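Local atomic coordinates of formiminoglutamase (PDB entry 4MYK), a protein that probably hydrolyses N-formimino-L-glutamate to L-glutamate and formamide, as an arginase-like enzyme carrying a pair of manganese ions. Residues Leu285-Glu288 with Tyr289-Pro292; Asn122-Ser125 with Ala126-Arg130; Ser257-Glu260 with Ala261-Cys265. The protein carries 1 engineered substitution. All blocks are in the same frame, centred on the assembly; numbering follows the deposited sequence.

Contact 1: Leu285-Glu288 with Tyr289-Pro292; sequences LVEE and YRSP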
loop_
_atom_site.group_PDB
_atom_site.type_symbol
_atom_site.label_atom_id
_atom_site.label_comp_id
_atom_site.label_asym_id
_atom_site.label_seq_id
_atom_site.Cartn_x
_atom_site.Cartn_y
_atom_site.Cartn_z
ATOM N N LEU A 285 2.684 6.464 -18.405
ATOM C CA LEU A 285 1.415 7.138 -18.690
ATOM C C LEU A 285 0.389 6.765 -17.635
ATOM O O LEU A 285 -0.519 7.540 -17.354
ATOM C CB LEU A 285 0.862 6.763 -20.058
ATOM C CG LEU A 285 1.836 6.771 -21.233
ATOM C CD1 LEU A 285 1.060 6.809 -22.548
ATOM C CD2 LEU A 285 2.778 7.949 -21.101
ATOM N N VAL A 286 0.518 5.572 -17.060
ATOM C CA VAL A 286 -0.376 5.188 -15.972
ATOM C C VAL A 286 0.031 5.841 -14.646
ATOM O O VAL A 286 -0.817 6.396 -13.948
ATOM C CB VAL A 286 -0.512 3.671 -15.809
ATOM C CG1 VAL A 286 -1.352 3.365 -14.580
ATOM C CG2 VAL A 286 -1.140 3.071 -17.045
ATOM N N GLU A 287 1.316 5.768 -14.308
ATOM C CA GLU A 287 1.874 6.522 -13.193
ATOM C C GLU A 287 3.359 6.730 -13.474
ATOM O O GLU A 287 4.040 5.801 -13.898
ATOM C CB GLU A 287 1.650 5.795 -11.864
ATOM C CG GLU A 287 1.911 6.652 -10.634
ATOM C CD GLU A 287 3.378 6.707 -10.258
ATOM O OE1 GLU A 287 4.079 5.701 -10.473
ATOM O OE2 GLU A 287 3.827 7.740 -9.725
ATOM N N GLU A 288 3.863 7.942 -13.250
ATOM C CA GLU A 288 5.155 8.315 -13.820
ATOM C C GLU A 288 6.307 8.574 -12.843
ATOM O O GLU A 288 7.449 8.707 -13.272
ATOM C CB GLU A 288 4.990 9.541 -14.708
ATOM C CG GLU A 288 4.507 10.761 -13.954
ATOM C CD GLU A 288 5.004 12.053 -14.564
ATOM O OE1 GLU A 288 5.010 13.072 -13.840
ATOM O OE2 GLU A 288 5.402 12.053 -15.754
ATOM N N TYR A 289 6.035 8.663 -11.547
ATOM C CA TYR A 289 7.123 8.952 -10.597
ATOM C C TYR A 289 7.494 7.779 -9.664
ATOM O O TYR A 289 8.654 7.367 -9.604
ATOM C CB TYR A 289 6.837 10.226 -9.787
ATOM C CG TYR A 289 8.085 10.781 -9.136
ATOM C CD1 TYR A 289 8.923 11.645 -9.831
ATOM C CD2 TYR A 289 8.451 10.416 -7.838
ATOM C CE1 TYR A 289 10.080 12.149 -9.252
ATOM C CE2 TYR A 289 9.611 10.919 -7.248
ATOM C CZ TYR A 289 10.419 11.785 -7.963
ATOM O OH TYR A 289 11.571 12.295 -7.400
ATOM N N ARG A 290 6.499 7.243 -8.959
ATOM C CA ARG A 290 6.718 6.219 -7.947
ATOM C C ARG A 290 7.134 4.887 -8.551
ATOM O O ARG A 290 7.977 4.155 -7.999
ATOM C CB ARG A 290 5.444 6.021 -7.128
ATOM C CG ARG A 290 5.030 7.219 -6.277
ATOM C CD ARG A 290 3.718 6.957 -5.529
ATOM N NE ARG A 290 3.787 5.817 -4.612
ATOM C CZ ARG A 290 2.928 4.791 -4.599
ATOM N NH1 ARG A 290 1.910 4.737 -5.448
ATOM N NH2 ARG A 290 3.084 3.807 -3.724
ATOM N N SER A 291 6.521 4.563 -9.684
ATOM C CA SER A 291 6.682 3.243 -10.283
ATOM C C SER A 291 8.043 3.057 -10.974
ATOM O O SER A 291 8.682 2.021 -10.824
ATOM C CB SER A 291 5.503 2.954 -11.211
ATOM O OG SER A 291 4.286 3.122 -10.499
ATOM N N PRO A 292 8.490 4.068 -11.728
ATOM C CA PRO A 292 9.850 4.044 -12.282
ATOM C C PRO A 292 10.949 3.959 -11.218
ATOM O O PRO A 292 11.966 3.309 -11.441
ATOM C CB PRO A 292 9.928 5.366 -13.044
ATOM C CG PRO A 292 8.505 5.597 -13.484
ATOM C CD PRO A 292 7.669 5.137 -12.330
#
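The carboxylate of Glu287 lies across the turn that leads into helix 290-306 and takes four hydrogen bonds, from Tyr289 N, Arg290 N, Ser291 N and Ser291 OG, two on each oxygen. Glu287 OE2 takes Arg290 N at 2.8 Å through its syn lone pair, in a nearly straight bond (165° at the hydrogen). Tyr289 N reaches Glu287 OE2 at 3.0 Å, from well above the carboxylate plane. On the other oxygen, Glu287 OE1 receives Ser291 N at 2.8 Å, again on the syn side, while Ser291 OG donates to Glu287 OE1 at 2.6 Å from the anti side. This fourfold grip fixes the rotation of the carboxylate. CG of Glu287 stands opposite the backbone N (chi1 -167°), and a sharp bend at chi2 (-83°) brings the acid back over the turn. Ser291 OG also accepts from Gly247 N, so the hydroxyl links the cap to a neighbouring loop. The Pro292 ring packs by CG on the carbonyl of Glu288, 3.3 Å from its O. Two further side chains place the cap in the fold: Tyr289 meets Phe62 edge-to-face, and Arg290 binds Ser243 O through NH2 and Ser242 OG of the second subunit through NE. The whole is a side-chain cap at a helix N terminus, an acidic residue just ahead of the turn satisfying the first backbone N-H groups, here beside a subunit interface of the arginase fold.

Contact 2: Asn122-Ser125 with Ala126-Arg130; sequences NDQS and APNGR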
loop_
_atom_site.group_PDB
_atom_site.type_symbol
_atom_site.label_atom_id
_atom_site.label_comp_id
_atom_site.label_asym_id
_atom_site.label_seq_id
_atom_site.Cartn_x
_atom_site.Cartn_y
_atom_site.Cartn_z
ATOM N N ASN A 122 5.338 -7.125 -22.406
ATOM C CA ASN A 122 5.683 -8.543 -22.224
ATOM C C ASN A 122 6.338 -9.204 -23.428
ATOM O O ASN A 122 7.141 -10.143 -23.284
ATOM C CB ASN A 122 4.425 -9.368 -21.896
ATOM C CG ASN A 122 3.790 -9.003 -20.558
ATOM O OD1 ASN A 122 4.474 -8.788 -19.553
ATOM N ND2 ASN A 122 2.467 -8.963 -20.540
ATOM N N ASP A 123 5.969 -8.731 -24.615
ATOM C CA ASP A 123 6.305 -9.428 -25.862
ATOM C C ASP A 123 7.813 -9.516 -26.146
ATOM O O ASP A 123 8.263 -10.396 -26.878
ATOM C CB ASP A 123 5.546 -8.813 -27.036
ATOM C CG ASP A 123 4.050 -9.114 -26.979
ATOM O OD1 ASP A 123 3.328 -8.736 -27.927
ATOM O OD2 ASP A 123 3.592 -9.737 -25.996
ATOM N N GLN A 124 8.578 -8.610 -25.539
ATOM C CA GLN A 124 10.031 -8.620 -25.627
ATOM C C GLN A 124 10.625 -9.945 -25.134
ATOM O O GLN A 124 11.737 -10.311 -25.515
ATOM C CB GLN A 124 10.604 -7.462 -24.805
ATOM C CG GLN A 124 10.529 -7.670 -23.284
ATOM C CD GLN A 124 11.141 -6.523 -22.507
ATOM O OE1 GLN A 124 11.661 -5.572 -23.087
ATOM N NE2 GLN A 124 11.079 -6.601 -21.190
ATOM N N SER A 125 9.882 -10.652 -24.283
ATOM C CA SER A 125 10.391 -11.852 -23.636
ATOM C C SER A 125 10.602 -12.990 -24.619
ATOM O O SER A 125 11.450 -13.850 -24.397
ATOM C CB SER A 125 9.446 -12.301 -22.534
ATOM O OG SER A 125 9.129 -11.219 -21.679
ATOM N N ALA A 126 9.829 -12.998 -25.702
ATOM C CA ALA A 126 9.985 -14.031 -26.719
ATOM C C ALA A 126 11.364 -13.945 -27.394
ATOM O O ALA A 126 12.122 -14.914 -27.375
ATOM C CB ALA A 126 8.853 -13.974 -27.732
ATOM N N PRO A 127 11.704 -12.773 -27.968
ATOM C CA PRO A 127 13.043 -12.566 -28.537
ATOM C C PRO A 127 14.140 -12.900 -27.532
ATOM O O PRO A 127 15.110 -13.580 -27.859
ATOM C CB PRO A 127 13.064 -11.064 -28.827
ATOM C CG PRO A 127 11.653 -10.687 -29.016
ATOM C CD PRO A 127 10.851 -11.577 -28.121
ATOM N N ASN A 128 13.978 -12.394 -26.314
ATOM C CA ASN A 128 14.929 -12.608 -25.229
ATOM C C ASN A 128 15.174 -14.081 -24.916
ATOM O O ASN A 128 16.309 -14.506 -24.736
ATOM C CB ASN A 128 14.440 -11.888 -23.970
ATOM C CG ASN A 128 14.551 -10.386 -24.083
ATOM O OD1 ASN A 128 15.223 -9.868 -24.970
ATOM N ND2 ASN A 128 13.907 -9.677 -23.168
ATOM N N GLY A 129 14.098 -14.851 -24.845
ATOM C CA GLY A 129 14.198 -16.276 -24.617
ATOM C C GLY A 129 14.883 -17.026 -25.747
ATOM O O GLY A 129 15.669 -17.941 -25.498
ATOM N N ARG A 130 14.579 -16.657 -26.990
ATOM C CA ARG A 130 15.225 -17.289 -28.142
ATOM C C ARG A 130 16.726 -17.001 -28.171
ATOM O O ARG A 130 17.530 -17.877 -28.503
ATOM C CB ARG A 130 14.556 -16.859 -29.448
ATOM C CG ARG A 130 13.196 -17.500 -29.667
ATOM C CD ARG A 130 12.649 -17.222 -31.052
ATOM N NE ARG A 130 12.430 -15.798 -31.295
ATOM C CZ ARG A 130 11.304 -15.157 -31.004
ATOM N NH1 ARG A 130 10.298 -15.818 -30.438
ATOM N NH2 ARG A 130 11.186 -13.862 -31.277
#
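Backbone bonds carry most of the join between Asn122-Ser125 and Ala126-Arg130, where a 3-10 turn passes into helix 125-135. Ala126 N gives a long bond of 3.3 Å to Asp123 O, arriving from above the carbonyl plane. One step on, the spacing widens to that of an alpha helix: Asn128 N binds Gln124 O at 3.2 Å, in the carbonyl plane, and Gly129 N binds Ser125 O at 2.9 Å.

Packing adds to this. The Pro127 ring has no N-H to offer and brings CD against two carbonyl oxygens, 3.0 Å from Gln124 O and 3.1 Å from Asp123 O. Asn128 lays its amide beside the same Gln124 carbonyl (CG to O 3.2 Å), and its plane is turned 43° from the Gln124 amide.

The polar ends of Asn128 and Ser125 turn to strand 274-280: Asn128 ND2 and Ser125 OG both hydrogen-bond Asp278 OD2. Ser125 N also holds the carbonyl of Asn122, whose side chain belongs to the manganese site. Asp278 OD2 thus pairs with two buried helix side chains, consistent with a polar layer that joins the helix start to the central sheet near the metal site, the Ser125 side chain being about 7 Å from a manganese ion.

Contact 3: Ser257-Glu260 with Ala261-Cys265; sequences SAQE and AFDMC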
loop_
_atom_site.group_PDB
_atom_site.type_symbol
_atom_site.label_atom_id
_atom_site.label_comp_id
_atom_site.label_asym_id
_atom_site.label_seq_id
_atom_site.Cartn_x
_atom_site.Cartn_y
_atom_site.Cartn_z
ATOM N N SER A 257 4.966 -7.222 -2.949
ATOM C CA SER A 257 5.285 -5.896 -2.461
ATOM C C SER A 257 6.612 -5.442 -3.071
ATOM O O SER A 257 7.374 -6.245 -3.615
ATOM C CB SER A 257 5.356 -5.879 -0.936
ATOM O OG SER A 257 6.455 -6.635 -0.470
ATOM N N ALA A 258 6.880 -4.146 -2.990
ATOM C CA ALA A 258 8.133 -3.613 -3.499
ATOM C C ALA A 258 9.338 -4.270 -2.804
ATOM O O ALA A 258 10.294 -4.657 -3.470
ATOM C CB ALA A 258 8.165 -2.058 -3.375
ATOM N N GLN A 259 9.281 -4.422 -1.481
ATOM C CA GLN A 259 10.366 -5.076 -0.732
ATOM C C GLN A 259 10.624 -6.514 -1.199
ATOM O O GLN A 259 11.771 -6.940 -1.324
ATOM C CB GLN A 259 10.079 -5.068 0.773
ATOM C CG GLN A 259 11.291 -5.424 1.631
ATOM C CD GLN A 259 12.504 -4.546 1.322
ATOM O OE1 GLN A 259 12.467 -3.326 1.499
ATOM N NE2 GLN A 259 13.583 -5.166 0.866
ATOM N N GLU A 260 9.550 -7.262 -1.436
ATOM C CA GLU A 260 9.668 -8.620 -1.959
ATOM C C GLU A 260 10.359 -8.608 -3.313
ATOM O O GLU A 260 11.272 -9.397 -3.556
ATOM C CB GLU A 260 8.292 -9.267 -2.081
ATOM C CG GLU A 260 7.645 -9.586 -0.749
ATOM C CD GLU A 260 6.241 -10.109 -0.931
ATOM O OE1 GLU A 260 5.517 -9.555 -1.791
ATOM O OE2 GLU A 260 5.865 -11.076 -0.229
ATOM N N ALA A 261 9.919 -7.703 -4.182
ATOM C CA ALA A 261 10.524 -7.519 -5.493
ATOM C C ALA A 261 12.031 -7.282 -5.376
ATOM O O ALA A 261 12.822 -7.976 -6.015
ATOM C CB ALA A 261 9.851 -6.374 -6.226
ATOM N N PHE A 262 12.424 -6.306 -4.560
ATOM C CA PHE A 262 13.836 -6.017 -4.312
ATOM C C PHE A 262 14.567 -7.261 -3.819
ATOM O O PHE A 262 15.617 -7.624 -4.349
ATOM C CB PHE A 262 13.993 -4.942 -3.246
ATOM C CG PHE A 262 13.414 -3.623 -3.626
ATOM C CD1 PHE A 262 12.917 -3.412 -4.898
ATOM C CD2 PHE A 262 13.367 -2.588 -2.706
ATOM C CE1 PHE A 262 12.381 -2.187 -5.248
ATOM C CE2 PHE A 262 12.837 -1.366 -3.042
ATOM C CZ PHE A 262 12.342 -1.159 -4.318
ATOM N N ASP A 263 14.017 -7.894 -2.788
ATOM C CA ASP A 263 14.610 -9.099 -2.227
ATOM C C ASP A 263 14.779 -10.203 -3.270
ATOM O O ASP A 263 15.760 -10.949 -3.234
ATOM C CB ASP A 263 13.773 -9.616 -1.062
ATOM C CG ASP A 263 13.878 -8.738 0.177
ATOM O OD1 ASP A 263 14.520 -7.677 0.112
ATOM O OD2 ASP A 263 13.315 -9.118 1.220
ATOM N N MET A 264 13.818 -10.312 -4.185
ATOM C CA MET A 264 13.879 -11.324 -5.242
ATOM C C MET A 264 14.922 -10.983 -6.294
ATOM O O MET A 264 15.599 -11.864 -6.819
ATOM C CB MET A 264 12.524 -11.480 -5.928
ATOM C CG MET A 264 11.435 -12.096 -5.075
ATOM S SD MET A 264 9.836 -11.898 -5.888
ATOM C CE MET A 264 10.102 -12.824 -7.399
ATOM N N CYS A 265 15.029 -9.701 -6.621
ATOM C CA CYS A 265 16.046 -9.238 -7.557
ATOM C C CYS A 265 17.468 -9.430 -7.006
ATOM O O CYS A 265 18.372 -9.810 -7.745
ATOM C CB CYS A 265 15.792 -7.785 -7.959
ATOM S SG CYS A 265 14.396 -7.638 -9.079
#
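A capping box formed by Ser257 and Glu260 begins helix 258-270, and the turns that follow show how side chains reinforce a regular helix. Glu260 OE1 accepts Ser257 N at 2.7 Å in a nearly straight bond (167°), whereas the return bond from Glu260 N to Ser257 OG is weak. Arg212 NH1 adds a salt bridge to Glu260 OE1, so the same oxygen takes both the capping N-H and an arginine from outside the helix.

From within that first turn, Gln259 NE2 reaches forward to Asp263 OD1 at 2.8 Å. The acceptor lies in the amide plane of Gln259, yet the amide meets the carboxylate from above, with the two planes 54° apart. A bend at Gln259 chi2 (54°) carries the amide along the helix to reach it.

Over one face of the Phe262 ring sits Ala258 O, 3.2 Å above the plane and displaced toward the rim, even as that oxygen accepts Phe262 N at 2.9 Å. His301 stacks on the Phe262 ring, and Val254 of the second subunit packs against Ala258, Gln259 and Phe262. Such a capped helix is the connecting element of the beta-alpha-beta crossover from strand 231-236 to strand 274-280 in the arginase/deacetylase fold.

Read from the N terminus, the three contacts come in series, contact 2, then contact 3, then contact 1; each closes only its own short turn, and none nests with or crosses another. Contact 2 starts the helix after strand 114-119. Contact 3 starts the helix that leads from strand 231-236 to strand 274-280, and contact 1 starts the helix that follows the latter strand. These three strands are neighbours in the parallel sheet. Contacts 2 and 3 lie on opposite sides of the chain's centre, their nearest atoms about 13 Å apart, whereas the nearest atoms of contacts 1 and 3 are about 8 Å apart and both contacts reach the second subunit.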